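PDB 1LRZ: factor essential for expression of methicillin resistance from Staphylococcus aureus, which adds glycines 2 and 3 of the pentaglycine bridge that cross-links the cell-wall peptidoglycan, taking them from glycyl-tRNA. Local coordinates for residues 38-43 with 55-61; 87-91 with 134-140; 103-109 with 395-401. Numbering follows the deposited sequence.

Contact 1: residues 38-43 with 55-61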
loop_
_atom_site.group_PDB
_atom_site.type_symbol
_atom_site.label_atom_id
_atom_site.label_comp_id
_atom_site.label_asym_id
_atom_site.label_seq_id
_atom_site.Cartn_x
_atom_site.Cartn_y
_atom_site.Cartn_z
ATOM N N TYR A 38 7.630 -22.273 8.460
ATOM C CA TYR A 38 6.444 -22.847 7.829
ATOM C C TYR A 38 6.831 -23.870 6.771
ATOM O O TYR A 38 7.868 -23.737 6.117
ATOM C CB TYR A 38 5.596 -21.777 7.126
ATOM C CG TYR A 38 4.873 -20.828 8.043
ATOM C CD1 TYR A 38 5.521 -19.724 8.583
ATOM C CD2 TYR A 38 3.542 -21.046 8.383
ATOM C CE1 TYR A 38 4.865 -18.855 9.444
ATOM C CE2 TYR A 38 2.869 -20.186 9.243
ATOM C CZ TYR A 38 3.539 -19.091 9.773
ATOM O OH TYR A 38 2.889 -18.238 10.638
ATOM N N GLU A 39 5.997 -24.892 6.617
ATOM C CA GLU A 39 6.205 -25.862 5.562
ATOM C C GLU A 39 5.777 -25.025 4.351
ATOM O O GLU A 39 4.643 -24.530 4.305
ATOM C CB GLU A 39 5.264 -27.053 5.720
ATOM C CG GLU A 39 5.459 -28.114 4.642
ATOM C CD GLU A 39 4.533 -29.299 4.819
ATOM O OE1 GLU A 39 4.363 -29.732 5.983
ATOM O OE2 GLU A 39 3.981 -29.801 3.808
ATOM N N THR A 40 6.666 -24.862 3.378
ATOM C CA THR A 40 6.352 -24.034 2.219
ATOM C C THR A 40 6.536 -24.753 0.891
ATOM O O THR A 40 7.546 -25.423 0.670
ATOM C CB THR A 40 7.222 -22.752 2.241
ATOM O OG1 THR A 40 7.191 -22.190 3.561
ATOM C CG2 THR A 40 6.685 -21.713 1.260
ATOM N N HIS A 41 5.545 -24.610 0.014
ATOM C CA HIS A 41 5.572 -25.244 -1.304
ATOM C C HIS A 41 5.463 -24.232 -2.439
ATOM O O HIS A 41 4.746 -23.223 -2.333
ATOM C CB HIS A 41 4.407 -26.220 -1.474
ATOM C CG HIS A 41 4.398 -27.355 -0.499
ATOM N ND1 HIS A 41 4.276 -27.169 0.862
ATOM C CD2 HIS A 41 4.402 -28.693 -0.696
ATOM C CE1 HIS A 41 4.195 -28.345 1.459
ATOM N NE2 HIS A 41 4.267 -29.287 0.535
ATOM N N LEU A 42 6.177 -24.514 -3.526
ATOM C CA LEU A 42 6.118 -23.683 -4.719
ATOM C C LEU A 42 5.634 -24.621 -5.815
ATOM O O LEU A 42 6.372 -25.513 -6.254
ATOM C CB LEU A 42 7.493 -23.113 -5.076
ATOM C CG LEU A 42 8.131 -22.135 -4.081
ATOM C CD1 LEU A 42 9.477 -21.675 -4.637
ATOM C CD2 LEU A 42 7.211 -20.947 -3.848
ATOM N N VAL A 43 4.386 -24.437 -6.234
ATOM C CA VAL A 43 3.802 -25.277 -7.267
ATOM C C VAL A 43 3.407 -24.429 -8.473
ATOM O O VAL A 43 3.368 -23.196 -8.391
ATOM C CB VAL A 43 2.557 -26.048 -6.722
ATOM C CG1 VAL A 43 2.962 -26.913 -5.529
ATOM C CG2 VAL A 43 1.458 -25.070 -6.315
ATOM N N ALA A 55 1.466 -20.359 -11.216
ATOM C CA ALA A 55 2.285 -20.592 -10.034
ATOM C C ALA A 55 1.550 -20.239 -8.749
ATOM O O ALA A 55 0.593 -19.461 -8.752
ATOM C CB ALA A 55 3.573 -19.758 -10.123
ATOM N N CYS A 56 2.008 -20.810 -7.644
ATOM C CA CYS A 56 1.421 -20.493 -6.363
ATOM C C CYS A 56 2.320 -20.910 -5.233
ATOM O O CYS A 56 2.870 -22.024 -5.219
ATOM C CB CYS A 56 0.060 -21.160 -6.181
ATOM S SG CYS A 56 -0.909 -20.432 -4.821
ATOM N N LEU A 57 2.496 -19.987 -4.302
ATOM C CA LEU A 57 3.275 -20.256 -3.119
ATOM C C LEU A 57 2.220 -20.740 -2.123
ATOM O O LEU A 57 1.186 -20.095 -1.933
ATOM C CB LEU A 57 3.958 -18.979 -2.635
ATOM C CG LEU A 57 4.748 -19.049 -1.330
ATOM C CD1 LEU A 57 5.636 -17.812 -1.231
ATOM C CD2 LEU A 57 3.801 -19.109 -0.140
ATOM N N LEU A 58 2.465 -21.894 -1.522
ATOM C CA LEU A 58 1.539 -22.472 -0.554
ATOM C C LEU A 58 2.265 -22.656 0.762
ATOM O O LEU A 58 3.464 -22.945 0.774
ATOM C CB LEU A 58 1.068 -23.856 -1.016
ATOM C CG LEU A 58 0.449 -24.064 -2.404
ATOM C CD1 LEU A 58 0.375 -25.570 -2.691
ATOM C CD2 LEU A 58 -0.926 -23.431 -2.458
ATOM N N THR A 59 1.549 -22.467 1.865
ATOM C CA THR A 59 2.126 -22.697 3.177
ATOM C C THR A 59 1.215 -23.713 3.854
ATOM O O THR A 59 0.008 -23.747 3.611
ATOM C CB THR A 59 2.211 -21.415 4.044
ATOM O OG1 THR A 59 0.956 -20.723 4.009
ATOM C CG2 THR A 59 3.352 -20.512 3.555
ATOM N N ALA A 60 1.801 -24.555 4.691
ATOM C CA ALA A 60 1.036 -25.582 5.380
ATOM C C ALA A 60 1.368 -25.561 6.857
ATOM O O ALA A 60 2.517 -25.355 7.243
ATOM C CB ALA A 60 1.352 -26.949 4.783
ATOM N N VAL A 61 0.342 -25.763 7.673
ATOM C CA VAL A 61 0.470 -25.788 9.123
ATOM C C VAL A 61 -0.223 -27.054 9.664
ATOM O O VAL A 61 -1.306 -27.422 9.206
ATOM C CB VAL A 61 -0.185 -24.518 9.735
ATOM C CG1 VAL A 61 -0.536 -24.744 11.184
ATOM C CG2 VAL A 61 0.780 -23.328 9.606
HETATM O O HOH W 1 4.473 -25.496 8.956
#

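Contact 2: residues 87-91 with 134-140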
loop_
_atom_site.group_PDB
_atom_site.type_symbol
_atom_site.label_atom_id
_atom_site.label_comp_id
_atom_site.label_asym_id
_atom_site.label_seq_id
_atom_site.Cartn_x
_atom_site.Cartn_y
_atom_site.Cartn_z
ATOM N N HIS A 87 -9.286 -24.417 -14.464
ATOM C CA HIS A 87 -9.881 -25.675 -14.022
ATOM C C HIS A 87 -8.788 -26.710 -13.728
ATOM O O HIS A 87 -8.766 -27.325 -12.659
ATOM C CB HIS A 87 -10.811 -26.213 -15.105
ATOM C CG HIS A 87 -11.550 -27.448 -14.704
ATOM N ND1 HIS A 87 -12.798 -27.414 -14.125
ATOM C CD2 HIS A 87 -11.206 -28.756 -14.787
ATOM C CE1 HIS A 87 -13.196 -28.647 -13.871
ATOM N NE2 HIS A 87 -12.248 -29.480 -14.262
ATOM N N PHE A 88 -7.885 -26.891 -14.687
ATOM C CA PHE A 88 -6.779 -27.829 -14.549
ATOM C C PHE A 88 -5.950 -27.528 -13.305
ATOM O O PHE A 88 -5.597 -28.428 -12.545
ATOM C CB PHE A 88 -5.864 -27.745 -15.775
ATOM C CG PHE A 88 -4.677 -28.669 -15.717
ATOM C CD1 PHE A 88 -4.835 -30.045 -15.873
ATOM C CD2 PHE A 88 -3.404 -28.167 -15.501
ATOM C CE1 PHE A 88 -3.735 -30.904 -15.818
ATOM C CE2 PHE A 88 -2.301 -29.019 -15.443
ATOM C CZ PHE A 88 -2.471 -30.393 -15.604
ATOM N N PHE A 89 -5.629 -26.257 -13.100
ATOM C CA PHE A 89 -4.819 -25.889 -11.946
ATOM C C PHE A 89 -5.451 -26.229 -10.603
ATOM O O PHE A 89 -4.796 -26.808 -9.737
ATOM C CB PHE A 89 -4.478 -24.390 -11.949
ATOM C CG PHE A 89 -3.631 -23.974 -10.775
ATOM C CD1 PHE A 89 -4.214 -23.638 -9.560
ATOM C CD2 PHE A 89 -2.245 -23.998 -10.864
ATOM C CE1 PHE A 89 -3.429 -23.338 -8.450
ATOM C CE2 PHE A 89 -1.454 -23.700 -9.759
ATOM C CZ PHE A 89 -2.045 -23.371 -8.553
ATOM N N PHE A 90 -6.712 -25.860 -10.414
ATOM C CA PHE A 90 -7.347 -26.124 -9.137
ATOM C C PHE A 90 -7.626 -27.599 -8.874
ATOM O O PHE A 90 -7.638 -28.042 -7.728
ATOM C CB PHE A 90 -8.607 -25.266 -8.992
ATOM C CG PHE A 90 -8.302 -23.824 -8.691
ATOM C CD1 PHE A 90 -8.337 -22.859 -9.692
ATOM C CD2 PHE A 90 -7.905 -23.444 -7.409
ATOM C CE1 PHE A 90 -7.975 -21.535 -9.422
ATOM C CE2 PHE A 90 -7.541 -22.129 -7.126
ATOM C CZ PHE A 90 -7.576 -21.166 -8.141
ATOM N N ASN A 91 -7.816 -28.364 -9.939
ATOM C CA ASN A 91 -8.058 -29.789 -9.810
ATOM C C ASN A 91 -6.726 -30.445 -9.427
ATOM O O ASN A 91 -6.671 -31.288 -8.533
ATOM C CB ASN A 91 -8.561 -30.345 -11.140
ATOM C CG ASN A 91 -9.305 -31.646 -10.980
ATOM O OD1 ASN A 91 -10.249 -31.735 -10.200
ATOM N ND2 ASN A 91 -8.891 -32.664 -11.723
ATOM N N LYS A 134 -17.366 -22.411 -10.972
ATOM C CA LYS A 134 -16.302 -23.366 -11.210
ATOM C C LYS A 134 -15.696 -23.860 -9.889
ATOM O O LYS A 134 -15.469 -25.057 -9.722
ATOM C CB LYS A 134 -15.220 -22.757 -12.098
ATOM C CG LYS A 134 -13.991 -23.647 -12.260
ATOM C CD LYS A 134 -13.477 -23.629 -13.680
ATOM C CE LYS A 134 -14.481 -24.291 -14.617
ATOM N NZ LYS A 134 -13.984 -24.363 -16.016
ATOM N N MET A 135 -15.447 -22.957 -8.945
ATOM C CA MET A 135 -14.868 -23.381 -7.670
ATOM C C MET A 135 -15.854 -24.315 -6.958
ATOM O O MET A 135 -15.470 -25.353 -6.414
ATOM C CB MET A 135 -14.533 -22.165 -6.788
ATOM C CG MET A 135 -13.286 -21.371 -7.254
ATOM S SD MET A 135 -11.777 -22.370 -7.391
ATOM C CE MET A 135 -11.758 -22.742 -9.065
ATOM N N SER A 136 -17.130 -23.942 -6.968
ATOM C CA SER A 136 -18.164 -24.757 -6.342
ATOM C C SER A 136 -18.160 -26.168 -6.953
ATOM O O SER A 136 -18.167 -27.162 -6.227
ATOM C CB SER A 136 -19.531 -24.103 -6.546
ATOM O OG SER A 136 -20.520 -24.766 -5.789
ATOM N N ASN A 137 -18.141 -26.253 -8.282
ATOM C CA ASN A 137 -18.119 -27.551 -8.954
ATOM C C ASN A 137 -16.912 -28.393 -8.542
ATOM O O ASN A 137 -16.968 -29.619 -8.573
ATOM C CB ASN A 137 -18.094 -27.387 -10.474
ATOM C CG ASN A 137 -19.341 -26.723 -11.009
ATOM O OD1 ASN A 137 -20.448 -26.976 -10.528
ATOM N ND2 ASN A 137 -19.175 -25.878 -12.022
ATOM N N LEU A 138 -15.817 -27.730 -8.176
ATOM C CA LEU A 138 -14.605 -28.426 -7.764
ATOM C C LEU A 138 -14.514 -28.655 -6.252
ATOM O O LEU A 138 -13.481 -29.100 -5.754
ATOM C CB LEU A 138 -13.366 -27.659 -8.245
ATOM C CG LEU A 138 -13.162 -27.625 -9.758
ATOM C CD1 LEU A 138 -11.868 -26.911 -10.088
ATOM C CD2 LEU A 138 -13.117 -29.056 -10.294
ATOM N N GLY A 139 -15.582 -28.349 -5.523
ATOM C CA GLY A 139 -15.566 -28.555 -4.083
ATOM C C GLY A 139 -15.016 -27.401 -3.260
ATOM O O GLY A 139 -14.934 -27.489 -2.029
ATOM N N PHE A 140 -14.624 -26.319 -3.926
ATOM C CA PHE A 140 -14.111 -25.147 -3.215
ATOM C C PHE A 140 -15.314 -24.294 -2.817
ATOM O O PHE A 140 -15.881 -23.591 -3.650
ATOM C CB PHE A 140 -13.165 -24.323 -4.107
ATOM C CG PHE A 140 -11.826 -24.970 -4.340
ATOM C CD1 PHE A 140 -11.655 -25.909 -5.352
ATOM C CD2 PHE A 140 -10.745 -24.665 -3.519
ATOM C CE1 PHE A 140 -10.426 -26.540 -5.546
ATOM C CE2 PHE A 140 -9.512 -25.288 -3.699
ATOM C CZ PHE A 140 -9.352 -26.227 -4.712
#

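Contact 3: residues 103-109 with 395-401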
loop_
_atom_site.group_PDB
_atom_site.type_symbol
_atom_site.label_atom_id
_atom_site.label_comp_id
_atom_site.label_asym_id
_atom_site.label_seq_id
_atom_site.Cartn_x
_atom_site.Cartn_y
_atom_site.Cartn_z
ATOM N N LEU A 103 -5.947 -31.440 5.337
ATOM C CA LEU A 103 -7.255 -31.599 5.962
ATOM C C LEU A 103 -8.232 -30.719 5.182
ATOM O O LEU A 103 -9.361 -31.122 4.901
ATOM C CB LEU A 103 -7.227 -31.142 7.424
ATOM C CG LEU A 103 -8.612 -31.070 8.076
ATOM C CD1 LEU A 103 -9.324 -32.421 7.971
ATOM C CD2 LEU A 103 -8.458 -30.656 9.540
ATOM N N TYR A 104 -7.800 -29.497 4.877
ATOM C CA TYR A 104 -8.598 -28.567 4.084
ATOM C C TYR A 104 -7.693 -27.545 3.411
ATOM O O TYR A 104 -6.666 -27.154 3.966
ATOM C CB TYR A 104 -9.687 -27.872 4.921
ATOM C CG TYR A 104 -9.219 -26.859 5.937
ATOM C CD1 TYR A 104 -9.454 -25.493 5.750
ATOM C CD2 TYR A 104 -8.614 -27.265 7.114
ATOM C CE1 TYR A 104 -9.100 -24.556 6.735
ATOM C CE2 TYR A 104 -8.252 -26.348 8.103
ATOM C CZ TYR A 104 -8.499 -24.997 7.908
ATOM O OH TYR A 104 -8.145 -24.106 8.893
ATOM N N LEU A 105 -8.076 -27.156 2.198
ATOM C CA LEU A 105 -7.328 -26.211 1.378
ATOM C C LEU A 105 -8.081 -24.886 1.306
ATOM O O LEU A 105 -9.250 -24.838 0.912
ATOM C CB LEU A 105 -7.136 -26.794 -0.023
ATOM C CG LEU A 105 -6.634 -25.879 -1.146
ATOM C CD1 LEU A 105 -5.284 -25.279 -0.781
ATOM C CD2 LEU A 105 -6.542 -26.693 -2.434
ATOM N N HIS A 106 -7.389 -23.819 1.690
ATOM C CA HIS A 106 -7.946 -22.476 1.730
ATOM C C HIS A 106 -7.306 -21.583 0.653
ATOM O O HIS A 106 -6.088 -21.388 0.647
ATOM C CB HIS A 106 -7.687 -21.900 3.134
ATOM C CG HIS A 106 -8.083 -20.467 3.301
ATOM N ND1 HIS A 106 -7.658 -19.707 4.373
ATOM C CD2 HIS A 106 -8.849 -19.651 2.540
ATOM C CE1 HIS A 106 -8.146 -18.483 4.259
ATOM N NE2 HIS A 106 -8.871 -18.425 3.155
ATOM N N ILE A 107 -8.118 -21.066 -0.268
ATOM C CA ILE A 107 -7.607 -20.180 -1.315
ATOM C C ILE A 107 -8.278 -18.797 -1.257
ATOM O O ILE A 107 -9.466 -18.678 -0.936
ATOM C CB ILE A 107 -7.824 -20.759 -2.733
ATOM C CG1 ILE A 107 -9.321 -20.925 -3.001
ATOM C CG2 ILE A 107 -7.097 -22.114 -2.871
ATOM C CD1 ILE A 107 -9.667 -21.197 -4.461
ATOM N N ASP A 108 -7.504 -17.757 -1.556
ATOM C CA ASP A 108 -8.012 -16.389 -1.574
ATOM C C ASP A 108 -7.328 -15.662 -2.739
ATOM O O ASP A 108 -6.497 -14.771 -2.552
ATOM C CB ASP A 108 -7.771 -15.688 -0.211
ATOM C CG ASP A 108 -6.306 -15.664 0.220
ATOM O OD1 ASP A 108 -6.007 -14.972 1.212
ATOM O OD2 ASP A 108 -5.451 -16.317 -0.403
ATOM N N PRO A 109 -7.680 -16.058 -3.976
ATOM C CA PRO A 109 -7.118 -15.481 -5.200
ATOM C C PRO A 109 -7.275 -13.973 -5.317
ATOM O O PRO A 109 -8.312 -13.402 -4.965
ATOM C CB PRO A 109 -7.842 -16.244 -6.314
ATOM C CG PRO A 109 -9.154 -16.544 -5.712
ATOM C CD PRO A 109 -8.811 -16.948 -4.291
ATOM N N GLY A 395 -12.936 -13.154 -2.869
ATOM C CA GLY A 395 -12.977 -13.645 -1.501
ATOM C C GLY A 395 -12.279 -14.975 -1.265
ATOM O O GLY A 395 -11.358 -15.361 -2.001
ATOM N N ASP A 396 -12.745 -15.688 -0.243
ATOM C CA ASP A 396 -12.161 -16.960 0.180
ATOM C C ASP A 396 -12.951 -18.217 -0.139
ATOM O O ASP A 396 -14.177 -18.232 -0.059
ATOM C CB ASP A 396 -11.924 -16.919 1.682
ATOM C CG ASP A 396 -11.072 -15.749 2.093
ATOM O OD1 ASP A 396 -11.574 -14.599 2.042
ATOM O OD2 ASP A 396 -9.900 -15.983 2.456
ATOM N N PHE A 397 -12.231 -19.279 -0.485
ATOM C CA PHE A 397 -12.850 -20.561 -0.791
ATOM C C PHE A 397 -12.109 -21.659 -0.031
ATOM O O PHE A 397 -10.870 -21.684 0.031
ATOM C CB PHE A 397 -12.808 -20.858 -2.295
ATOM C CG PHE A 397 -13.436 -19.787 -3.148
ATOM C CD1 PHE A 397 -12.765 -18.587 -3.387
ATOM C CD2 PHE A 397 -14.688 -19.984 -3.730
ATOM C CE1 PHE A 397 -13.328 -17.601 -4.197
ATOM C CE2 PHE A 397 -15.260 -19.000 -4.543
ATOM C CZ PHE A 397 -14.573 -17.804 -4.778
ATOM N N ILE A 398 -12.878 -22.578 0.537
ATOM C CA ILE A 398 -12.313 -23.665 1.313
ATOM C C ILE A 398 -12.770 -25.009 0.773
ATOM O O ILE A 398 -13.955 -25.220 0.532
ATOM C CB ILE A 398 -12.733 -23.523 2.792
ATOM C CG1 ILE A 398 -11.993 -22.335 3.411
ATOM C CG2 ILE A 398 -12.468 -24.818 3.558
ATOM C CD1 ILE A 398 -12.504 -21.939 4.777
ATOM N N LYS A 399 -11.820 -25.907 0.544
ATOM C CA LYS A 399 -12.163 -27.232 0.072
ATOM C C LYS A 399 -11.738 -28.235 1.131
ATOM O O LYS A 399 -10.545 -28.482 1.332
ATOM C CB LYS A 399 -11.475 -27.576 -1.242
ATOM C CG LYS A 399 -11.820 -28.997 -1.685
ATOM C CD LYS A 399 -11.189 -29.387 -2.999
ATOM C CE LYS A 399 -11.704 -30.750 -3.441
ATOM N NZ LYS A 399 -11.229 -31.083 -4.802
ATOM N N PRO A 400 -12.711 -28.804 1.848
ATOM C CA PRO A 400 -12.406 -29.791 2.891
ATOM C C PRO A 400 -11.924 -31.061 2.199
ATOM O O PRO A 400 -12.568 -31.513 1.252
ATOM C CB PRO A 400 -13.759 -30.009 3.568
ATOM C CG PRO A 400 -14.510 -28.746 3.285
ATOM C CD PRO A 400 -14.141 -28.457 1.855
ATOM N N ILE A 401 -10.806 -31.630 2.647
ATOM C CA ILE A 401 -10.296 -32.863 2.043
ATOM C C ILE A 401 -10.842 -34.095 2.778
ATOM O O ILE A 401 -11.203 -35.092 2.149
ATOM C CB ILE A 401 -8.760 -32.892 2.045
ATOM C CG1 ILE A 401 -8.224 -31.692 1.248
ATOM C CG2 ILE A 401 -8.269 -34.209 1.444
ATOM C CD1 ILE A 401 -8.676 -31.666 -0.196
HETATM O O HOH W 2 -7.864 -14.704 3.095
HETATM O O HOH W 3 -9.994 -13.140 -2.941
#

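Contact 1: residues 38-43 with 55-61
Backbone hydrogen bonds hold these two antiparallel strands together; their axes approach to 4.6 Å, with N-to-C directions 157° apart. His41 and Leu58 form a complete hydrogen-bonded pair, His41 N to Leu58 O and Leu58 N to His41 O both spanning 2.8 Å. Val43 and Cys56 form the next, Val43 N to Cys56 O at 3.0 Å and Cys56 N to Val43 O at 2.8 Å. The Glu39-Ala60 pair is closed directly on one side, Ala60 N reaching Glu39 O at 2.9 Å, while on the other water 1 accepts from Glu39 N (2.9 Å) and donates to Ala60 O (2.6 Å). At the non-hydrogen-bonded pairs Thr40-Thr59 and Leu42-Leu57, CA-H...O contacts such as Thr40 CA to Leu58 O (3.4 Å) add to the ladder.

Apolar packing divides between the faces. Val43 CG2 touches Leu58 CD1 at 3.8 Å on the face that helix 83-98 packs against, where the His41 ring also meets Phe70 and His100 edge-to-face. On the opposite face Leu42 CD2 rests on Leu57 CB at 4.0 Å, beside Phe11 of helix 8-16, and Thr40 meets helix 27-35.

Among polar side chains, Thr40 OG1 donates to Tyr38 O (3.1 Å), and Glu39 forms a salt bridge with Lys68. The whole is a classic beta hairpin, strands 39-46 and 52-63, within a mixed sheet sandwiched between helices.

Contact 2: residues 87-91 with 134-140
Residues 87-91 are a turn from the middle of helix 83-98, whereas 134-140 contains the last turn of helix 130-137 and the chain leaving it. CA atoms come no nearer than 7.0 Å (Asn91 to Leu138) and 7.4 Å (His87 to Lys134), so side chains fill the gap. A Schellman motif ends the second helix: Phe140 N bonds to Met135 O at 2.8 Å and Gly139 N to Ser136 O at 2.9 Å. Gly139, at the C-prime position, has phi 87° and psi 1°, where a side chain would jam against the preceding carbonyl. The turn brings Phe140 back toward the first helix.

Phe90 lies at the centre of the interface. Met135 SD sits over its ring, 4.0 Å from the centroid, a Met-aromatic contact, and Met135 CE adds a CH-pi contact, 3.5 Å from Phe90 CD1. Phe90 in turn points its edge at the face of Phe140, a T-shaped pair with centroids 5.6 Å apart. Leu138 fills the space between Phe90 and His87, its CD1 3.8 Å from Phe90 CB and its CD2 3.6 Å from His87 CE1. At the margin, the aliphatic part of Lys134 borders the imidazole edge, CE lying 3.6 Å from His87 ND1.

Beneath this layer runs the sheet: Phe90, Met135 and Phe140 all touch Ile107 of strand 102-107, Met135 and Phe140 also reach Phe397 of strand 397-400, and Phe89 packs on strands 39-46 and 67-78.

Contact 3: residues 103-109 with 395-401
This is an antiparallel pairing of two neighbouring strands in a mixed sheet, made by segments 286 residues apart in the chain. The axes run 4.6 Å apart at closest, with N-to-C directions 167° apart. Two hydrogen-bonded pairs form the ladder: Leu105 N to Lys399 O (2.9 Å) with Lys399 N to Leu105 O (2.8 Å), and Ile107 N to Phe397 O (2.8 Å) with Phe397 N to Ile107 O (2.9 Å). Ile401 N to Leu103 O, 2.7 Å, extends it.

On the face of Tyr104 and His106, His106 NE2 donates to Asp396 OD2 at 2.7 Å, while its ND1 bonds to Tyr69 OH. Water 2 donates to both Asp396 OD2 (2.5 Å) and Asp108 OD1 (2.7 Å), linking two carboxylates that would otherwise repel; Asp108 OD1 also bonds to Tyr71 OH. Water 3 joins Pro109 O and Gly395 O at 2.6 and 2.8 Å. Tyr104 CD1 meets Ile398 CG2 at 3.8 Å, and on the other face Ile107 CG1 packs on Phe397 CB at 3.6 Å.

Strand 67-78 flanks strand 102-107 on its other edge; helix 83-98 lies against the Leu105 and Ile107 face, and Tyr406 of helix 403-411 against Tyr104, Ile398 and Pro400.

All three contacts belong to one alpha/beta region around a mixed sheet. Contact 1 pairs strands 39-46 and 52-63, contact 3 pairs 102-107 and 397-400, and strand 67-78 lies between the pairs, their centres about 14 Å apart. Contact 2 lies against the sheet, its centre about 10 Å from that of contact 3 and 19 Å from that of contact 1. Phe89 CZ touches Cys56 CB at 3.9 Å; Phe90 CE2 meets Ile107 CD1 at 3.5 Å, and Leu138 O lies 3.1 Å from Lys399 NZ. Contact 1 closes first along the chain; contacts 2 and 3 interleave, so strand 397-400, near the C-terminus, completes a region begun at the N-terminus.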